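Local coordinates for protein CbsA (Xanthomonas oryzae pv. oryzae, PDB 5XYH) that probably hydrolyses beta-1,4 links of cellulose as a family 6 exoglucanase that releases cellobiose, serving a rice pathogen in breaking down plant cell walls, at residues G138-N143 with N187-M192; Y48-S53 with G89-D94; A235-L240 with T297-W302. All coordinates share one frame; numbering follows the deposited sequence.

Contact 1 (G138-N143 with N187-M192); sequences GLRIVN and NVYNYM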
# COMPACT_ATOMS: atom_id res chain seq x y z
N GLY A 138 -14.05 1.87 21.64
CA GLY A 138 -13.51 3.22 21.60
C GLY A 138 -12.42 3.45 20.58
O GLY A 138 -11.96 4.59 20.42
N LEU A 139 -11.99 2.40 19.88
CA LEU A 139 -11.00 2.46 18.81
C LEU A 139 -11.70 2.57 17.46
O LEU A 139 -12.75 1.97 17.25
CB LEU A 139 -10.12 1.21 18.83
CG LEU A 139 -9.40 0.81 20.13
CD1 LEU A 139 -8.74 -0.54 19.97
CD2 LEU A 139 -8.37 1.85 20.53
N ARG A 140 -11.09 3.32 16.55
CA ARG A 140 -11.50 3.35 15.15
C ARG A 140 -10.56 2.45 14.36
O ARG A 140 -9.35 2.72 14.28
CB ARG A 140 -11.49 4.77 14.60
CG ARG A 140 -12.54 5.67 15.23
CD ARG A 140 -12.51 7.05 14.59
NE ARG A 140 -13.48 7.93 15.24
CZ ARG A 140 -13.50 9.25 15.11
NH1 ARG A 140 -12.61 9.88 14.36
NH2 ARG A 140 -14.43 9.95 15.75
N ILE A 141 -11.09 1.37 13.80
CA ILE A 141 -10.29 0.42 13.05
C ILE A 141 -10.36 0.82 11.58
O ILE A 141 -11.45 0.96 11.03
CB ILE A 141 -10.79 -1.02 13.26
CG1 ILE A 141 -11.00 -1.31 14.75
CG2 ILE A 141 -9.82 -2.03 12.66
CD1 ILE A 141 -9.72 -1.16 15.57
N VAL A 142 -9.21 1.03 10.95
CA VAL A 142 -9.15 1.47 9.55
C VAL A 142 -8.46 0.37 8.76
O VAL A 142 -7.26 0.13 8.94
CB VAL A 142 -8.42 2.81 9.38
CG1 VAL A 142 -8.35 3.17 7.89
CG2 VAL A 142 -9.09 3.92 10.18
N ASN A 143 -9.21 -0.26 7.86
CA ASN A 143 -8.74 -1.41 7.10
C ASN A 143 -8.30 -1.02 5.69
O ASN A 143 -9.05 -0.35 4.96
CB ASN A 143 -9.84 -2.47 7.01
CG ASN A 143 -10.11 -3.15 8.32
OD1 ASN A 143 -9.19 -3.40 9.11
ND2 ASN A 143 -11.38 -3.45 8.58
N ASN A 187 -17.48 0.74 14.35
CA ASN A 187 -16.26 1.53 14.48
C ASN A 187 -15.15 1.01 13.56
O ASN A 187 -13.97 1.30 13.79
CB ASN A 187 -15.80 1.56 15.94
CG ASN A 187 -15.62 0.18 16.52
OD1 ASN A 187 -16.40 -0.74 16.23
ND2 ASN A 187 -14.60 0.01 17.35
N VAL A 188 -15.50 0.26 12.52
CA VAL A 188 -14.55 -0.24 11.53
C VAL A 188 -14.76 0.51 10.22
O VAL A 188 -15.90 0.65 9.76
CB VAL A 188 -14.69 -1.76 11.34
CG1 VAL A 188 -13.87 -2.23 10.15
CG2 VAL A 188 -14.25 -2.49 12.63
N TYR A 189 -13.67 0.99 9.63
CA TYR A 189 -13.69 1.77 8.40
C TYR A 189 -12.90 1.01 7.34
O TYR A 189 -11.80 0.53 7.62
CB TYR A 189 -13.10 3.16 8.62
CG TYR A 189 -13.90 3.95 9.65
CD1 TYR A 189 -13.77 3.67 11.01
CD2 TYR A 189 -14.79 4.93 9.27
CE1 TYR A 189 -14.52 4.34 11.95
CE2 TYR A 189 -15.54 5.63 10.22
CZ TYR A 189 -15.39 5.33 11.55
OH TYR A 189 -16.13 6.01 12.50
N ASN A 190 -13.47 0.89 6.14
CA ASN A 190 -12.89 0.04 5.10
C ASN A 190 -12.51 0.88 3.89
O ASN A 190 -13.37 1.54 3.30
CB ASN A 190 -13.86 -1.06 4.66
CG ASN A 190 -14.19 -2.02 5.77
OD1 ASN A 190 -13.31 -2.46 6.52
ND2 ASN A 190 -15.47 -2.34 5.91
N TYR A 191 -11.23 0.81 3.50
CA TYR A 191 -10.74 1.49 2.30
C TYR A 191 -10.24 0.45 1.30
O TYR A 191 -9.33 -0.33 1.60
CB TYR A 191 -9.64 2.48 2.66
CG TYR A 191 -10.17 3.70 3.40
CD1 TYR A 191 -10.39 3.65 4.77
CD2 TYR A 191 -10.47 4.89 2.72
CE1 TYR A 191 -10.89 4.75 5.45
CE2 TYR A 191 -10.95 5.99 3.40
CZ TYR A 191 -11.16 5.91 4.76
OH TYR A 191 -11.63 7.00 5.46
N MET A 192 -10.85 0.45 0.11
CA MET A 192 -10.52 -0.49 -0.95
C MET A 192 -9.17 -0.14 -1.58
O MET A 192 -8.99 0.97 -2.08
CB MET A 192 -11.62 -0.46 -2.01
CG MET A 192 -12.98 -0.94 -1.55
SD MET A 192 -12.96 -2.68 -1.15
CE MET A 192 -12.56 -3.39 -2.73

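Contact 2 (Y48-S53 with G89-D94); sequences YVWLDS and GLVIYD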
# COMPACT_ATOMS: atom_id res chain seq x y z
N TYR A 48 0.84 0.89 9.61
CA TYR A 48 -0.23 -0.10 9.50
C TYR A 48 0.29 -1.50 9.83
O TYR A 48 1.45 -1.83 9.58
CB TYR A 48 -0.86 -0.04 8.11
CG TYR A 48 -2.00 0.95 8.07
CD1 TYR A 48 -1.80 2.27 8.46
CD2 TYR A 48 -3.30 0.57 7.69
CE1 TYR A 48 -2.82 3.19 8.46
CE2 TYR A 48 -4.34 1.49 7.69
CZ TYR A 48 -4.08 2.80 8.08
OH TYR A 48 -5.07 3.75 8.12
N VAL A 49 -0.58 -2.31 10.42
CA VAL A 49 -0.26 -3.69 10.81
C VAL A 49 -0.76 -4.64 9.74
O VAL A 49 -1.97 -4.75 9.52
CB VAL A 49 -0.88 -4.04 12.17
CG1 VAL A 49 -0.70 -5.52 12.45
CG2 VAL A 49 -0.30 -3.18 13.28
N TRP A 50 0.15 -5.38 9.10
CA TRP A 50 -0.22 -6.29 8.02
C TRP A 50 -0.64 -7.63 8.62
O TRP A 50 0.16 -8.30 9.27
CB TRP A 50 0.94 -6.50 7.04
CG TRP A 50 1.16 -5.30 6.21
CD1 TRP A 50 1.58 -4.08 6.64
CD2 TRP A 50 0.94 -5.18 4.80
NE1 TRP A 50 1.64 -3.20 5.59
CE2 TRP A 50 1.25 -3.85 4.44
CE3 TRP A 50 0.51 -6.06 3.80
CZ2 TRP A 50 1.14 -3.37 3.14
CZ3 TRP A 50 0.42 -5.59 2.49
CH2 TRP A 50 0.73 -4.26 2.18
N LEU A 51 -1.91 -7.99 8.42
CA LEU A 51 -2.38 -9.34 8.75
C LEU A 51 -2.23 -10.22 7.51
O LEU A 51 -3.19 -10.53 6.81
CB LEU A 51 -3.82 -9.29 9.24
CG LEU A 51 -4.06 -8.43 10.48
CD1 LEU A 51 -5.55 -8.34 10.79
CD2 LEU A 51 -3.28 -8.97 11.68
N ASP A 52 -0.98 -10.59 7.23
CA ASP A 52 -0.64 -11.25 5.98
C ASP A 52 -0.77 -12.76 6.04
O ASP A 52 -0.37 -13.44 5.09
CB ASP A 52 0.78 -10.85 5.53
CG ASP A 52 1.85 -11.23 6.53
OD1 ASP A 52 1.62 -11.13 7.75
OD2 ASP A 52 2.95 -11.61 6.07
N SER A 53 -1.33 -13.31 7.12
CA SER A 53 -1.63 -14.74 7.21
C SER A 53 -2.55 -14.94 8.40
O SER A 53 -2.69 -14.06 9.25
CB SER A 53 -0.36 -15.57 7.39
OG SER A 53 0.24 -15.25 8.64
N GLY A 89 -4.55 1.07 12.27
CA GLY A 89 -4.43 0.69 10.87
C GLY A 89 -4.12 -0.78 10.69
O GLY A 89 -3.13 -1.28 11.23
N LEU A 90 -4.95 -1.46 9.90
CA LEU A 90 -4.81 -2.87 9.59
C LEU A 90 -4.83 -3.06 8.08
O LEU A 90 -5.53 -2.35 7.36
CB LEU A 90 -5.93 -3.72 10.20
CG LEU A 90 -6.10 -3.75 11.72
CD1 LEU A 90 -7.30 -4.62 12.12
CD2 LEU A 90 -4.84 -4.23 12.44
N VAL A 91 -4.05 -4.03 7.62
CA VAL A 91 -4.04 -4.45 6.23
C VAL A 91 -4.64 -5.85 6.19
O VAL A 91 -4.07 -6.80 6.74
CB VAL A 91 -2.64 -4.41 5.63
CG1 VAL A 91 -2.71 -4.68 4.15
CG2 VAL A 91 -1.99 -3.05 5.90
N ILE A 92 -5.81 -5.97 5.58
CA ILE A 92 -6.49 -7.24 5.37
C ILE A 92 -5.88 -7.87 4.11
O ILE A 92 -6.09 -7.37 3.01
CB ILE A 92 -8.01 -7.04 5.21
CG1 ILE A 92 -8.60 -6.26 6.40
CG2 ILE A 92 -8.74 -8.39 4.98
CD1 ILE A 92 -8.33 -6.90 7.79
N TYR A 93 -5.13 -8.97 4.27
CA TYR A 93 -4.24 -9.40 3.19
C TYR A 93 -4.00 -10.91 3.27
O TYR A 93 -2.90 -11.39 3.54
CB TYR A 93 -2.92 -8.62 3.28
CG TYR A 93 -1.92 -8.80 2.14
CD1 TYR A 93 -2.31 -8.65 0.82
CD2 TYR A 93 -0.58 -9.07 2.41
CE1 TYR A 93 -1.39 -8.79 -0.23
CE2 TYR A 93 0.33 -9.21 1.39
CZ TYR A 93 -0.08 -9.08 0.07
OH TYR A 93 0.83 -9.22 -0.96
N ASP A 94 -5.05 -11.70 3.00
CA ASP A 94 -4.87 -13.15 2.89
C ASP A 94 -5.78 -13.77 1.82
O ASP A 94 -6.22 -14.91 1.96
CB ASP A 94 -5.12 -13.85 4.24
CG ASP A 94 -4.38 -15.18 4.36
OD1 ASP A 94 -3.43 -15.42 3.57
OD2 ASP A 94 -4.75 -15.99 5.23
O HOH W 1 -0.49 -16.06 3.70

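Contact 3 (A235-L240 with T297-W302); sequences ANYTPL and TGRNGW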
# COMPACT_ATOMS: atom_id res chain seq x y z
N ALA A 235 2.23 0.14 -0.24
CA ALA A 235 3.51 -0.55 -0.35
C ALA A 235 4.27 -0.19 -1.62
O ALA A 235 5.25 -0.87 -1.97
CB ALA A 235 3.32 -2.07 -0.26
N ASN A 236 3.86 0.85 -2.36
CA ASN A 236 4.63 1.25 -3.53
C ASN A 236 5.32 2.59 -3.29
O ASN A 236 5.35 3.12 -2.17
CB ASN A 236 3.76 1.28 -4.80
CG ASN A 236 4.55 0.90 -6.06
OD1 ASN A 236 5.36 1.69 -6.57
ND2 ASN A 236 4.34 -0.33 -6.55
N TYR A 237 5.85 3.17 -4.37
CA TYR A 237 6.80 4.27 -4.29
C TYR A 237 6.44 5.49 -5.15
O TYR A 237 7.24 6.42 -5.23
CB TYR A 237 8.19 3.77 -4.73
CG TYR A 237 8.74 2.59 -3.94
CD1 TYR A 237 8.45 1.27 -4.30
CD2 TYR A 237 9.57 2.80 -2.84
CE1 TYR A 237 9.00 0.19 -3.58
CE2 TYR A 237 10.11 1.74 -2.12
CZ TYR A 237 9.82 0.44 -2.49
OH TYR A 237 10.37 -0.60 -1.75
N THR A 238 5.30 5.49 -5.81
CA THR A 238 5.02 6.55 -6.77
C THR A 238 4.83 7.87 -6.03
O THR A 238 4.12 7.91 -5.01
CB THR A 238 3.78 6.20 -7.60
OG1 THR A 238 4.04 4.99 -8.32
CG2 THR A 238 3.47 7.31 -8.58
N PRO A 239 5.46 8.95 -6.47
CA PRO A 239 5.46 10.17 -5.66
C PRO A 239 4.07 10.78 -5.51
O PRO A 239 3.17 10.57 -6.32
CB PRO A 239 6.41 11.11 -6.41
CG PRO A 239 6.57 10.53 -7.77
CD PRO A 239 6.35 9.05 -7.64
N LEU A 240 3.91 11.52 -4.41
CA LEU A 240 2.70 12.31 -4.19
C LEU A 240 2.50 13.32 -5.31
O LEU A 240 1.40 13.44 -5.87
CB LEU A 240 2.81 13.01 -2.84
CG LEU A 240 1.56 13.67 -2.25
CD1 LEU A 240 0.44 12.66 -2.17
CD2 LEU A 240 1.88 14.26 -0.87
N THR A 297 2.11 7.05 1.89
CA THR A 297 3.26 7.92 1.66
C THR A 297 4.48 7.47 2.46
O THR A 297 5.39 8.27 2.69
CB THR A 297 2.91 9.36 2.01
OG1 THR A 297 2.53 9.44 3.40
CG2 THR A 297 1.76 9.86 1.13
N GLY A 298 4.53 6.21 2.87
CA GLY A 298 5.62 5.75 3.70
C GLY A 298 6.97 5.71 3.00
O GLY A 298 8.01 5.85 3.65
N ARG A 299 6.97 5.52 1.68
CA ARG A 299 8.24 5.29 0.99
C ARG A 299 8.30 5.99 -0.37
O ARG A 299 9.05 5.56 -1.26
CB ARG A 299 8.50 3.79 0.80
CG ARG A 299 8.73 3.04 2.11
CD ARG A 299 9.13 1.55 1.89
NE ARG A 299 8.21 0.82 1.02
CZ ARG A 299 8.32 -0.48 0.73
NH1 ARG A 299 9.32 -1.21 1.23
NH2 ARG A 299 7.44 -1.05 -0.08
N ASN A 300 7.56 7.08 -0.54
CA ASN A 300 7.41 7.70 -1.86
C ASN A 300 7.93 9.14 -1.90
O ASN A 300 7.53 9.91 -2.78
CB ASN A 300 5.95 7.62 -2.32
CG ASN A 300 5.06 8.66 -1.64
OD1 ASN A 300 5.32 9.10 -0.53
ND2 ASN A 300 3.96 9.06 -2.33
N GLY A 301 8.82 9.51 -0.98
CA GLY A 301 9.27 10.89 -0.91
C GLY A 301 10.24 11.27 -2.03
O GLY A 301 10.19 12.40 -2.53
N TRP A 302 11.13 10.35 -2.41
CA TRP A 302 12.14 10.60 -3.45
C TRP A 302 12.94 11.89 -3.19
O TRP A 302 13.13 12.73 -4.08
CB TRP A 302 11.49 10.62 -4.83
CG TRP A 302 11.05 9.24 -5.24
CD1 TRP A 302 9.78 8.76 -5.27
CD2 TRP A 302 11.91 8.17 -5.65
NE1 TRP A 302 9.79 7.44 -5.68
CE2 TRP A 302 11.09 7.06 -5.92
CE3 TRP A 302 13.29 8.04 -5.82
CZ2 TRP A 302 11.60 5.82 -6.34
CZ3 TRP A 302 13.80 6.82 -6.25
CH2 TRP A 302 12.96 5.73 -6.51
O HOH W 2 4.78 5.21 -0.30
O HOH W 3 6.44 12.42 -2.92

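Contact 1 (G138-N143 with N187-M192)
N143 and N190 hold their amides side by side, pointing the same way and nearly coplanar (13°), and one N-H of N143 satisfies the carbonyl oxygen of N190: N143 ND2 donates to N190 OD1 at 3.0 Å, almost straight down that C=O axis. N190 ND2 passes the chain of bonds on to S226 O. The same N143 ND2 packs tightly on V188, 3.2 Å from its CG1. The asparagines close a parallel ladder that pairs I141 with V188, V142 with Y189 and N143 with N190; in it Y189 N donates to I141 O at 2.6 Å and N143 N to Y189 O at 2.7 Å. The two strands are joined by a right-handed beta-alpha-beta crossover in the distorted alpha/beta barrel of family 6, and its helix 170-183 covers the asparagine face. Y189 projects to the other face. Its CG lies beside its own backbone N (chi1 -61°), which sets I141 O at the ring edge, in plane, while R140 CB rests 4.0 Å from Y189 CE1. The hydroxyl bonds V4 N and the ring stacks on H3. Where the strand begins, N187 folds its amide between its backbone N and carbonyl carbon (chi1 55°), and N187 ND2 reaches L139 O at 2.7 Å.

Contact 2 (Y48-S53 with G89-D94)
Y48-S53 and G89-D94 run parallel, with the axes of strands 49-51 and 89-92 4.6 Å apart at 26°, and three backbone bonds link V49 N to G89 O, V91 N to V49 O and L51 N to V91 O. The spacing widens at L51 and I92, CA atoms 5.7 Å apart, and narrows again at D52, whose CA meets Y93 O in a CA-H...O contact. V91, the residue most deeply covered here, lies under the indole of W50. Its CG1 is anti to the backbone N, so that the two methyls divide the indole between them: CG2 sits over the five-membered ring, 3.6 Å from its centroid, and V91 CG1 reaches W50 CE3 at 3.5 Å on the six-membered side. The edge of that same ring then meets the face of Y93 in a T-shaped pair, planes at 85° and centroids 5.2 Å apart. Outer partners fix both aromatics: W50 NE1 bonds G360 O, and Y93 OH bonds D99 while its ring takes a cation-pi contact from R98. At the other end Y48 lays its ring flat over G89, whose CA makes a CH-pi contact 3.3 Å from the ring centroid, close to the ring normal. Past the strands, a water bridges D52 O and D94 OD1. On the face opposite W50 and V91, helix 69-79 packs against V49 and L90 and helix 113-131 against L51 and I92, while strand 140-145 continues the sheet beyond L90.

Contact 3 (A235-L240 with T297-W302)
Y237 lies across R299 with its ring tilted only 22° from the guanidinium plane, and the hydroxyl oxygen hangs 3.1 Å above the centre of that group. The phenol thus rests on a face of the cation, and its angle to the nitrogens is too poor for a hydrogen bond. D367 ties the pair together, hydrogen-bonded to Y237 OH and in a salt bridge with R299 NH2. A bend at chi3 (-53°) turns the guanidinium under the Y237 hydroxyl, and in its own plane R299 NH2 donates to A235 O at 2.9 Å, though from well above the carbonyl plane. Two further side chains grip consecutive carbonyls of the opposite loop. W302 points the N-H edge of its indole at Y237 O, NE1 to O 2.8 Å, with the oxygen close to the ring plane; N300 ND2 reaches T238 O at 2.9 Å. Waters finish the seam, one between N236 O and R299 N, another between L240 N and N300 O. These side-chain-to-carbonyl bonds join two buried loops that follow strands 229-232 and 292-296, at the C-terminal end of the barrel, the end where family 6 glycosidases build their substrate-binding cleft or tunnel.

Overall arrangement
Along the chain contact 2 closes first, contact 1 follows and contact 3 comes last. Contacts 1 and 2 are adjacent seams of one sheet, their centres about 12 Å apart: strand 86-92 lies between 49-51 and 140-145, and L90 N probably bonds V142 O at 3.0 Å. Contact 3 belongs to the loops beyond two later strands of that sheet, 229-232 and 292-296. Its centre is about 23 Å from that of contact 1, without touching, and about 19 Å from that of contact 2, which it meets where W50 CH2 packs on A235 CB. The set thus runs from barrel wall to the loops above it, where the family 6 active site is expected.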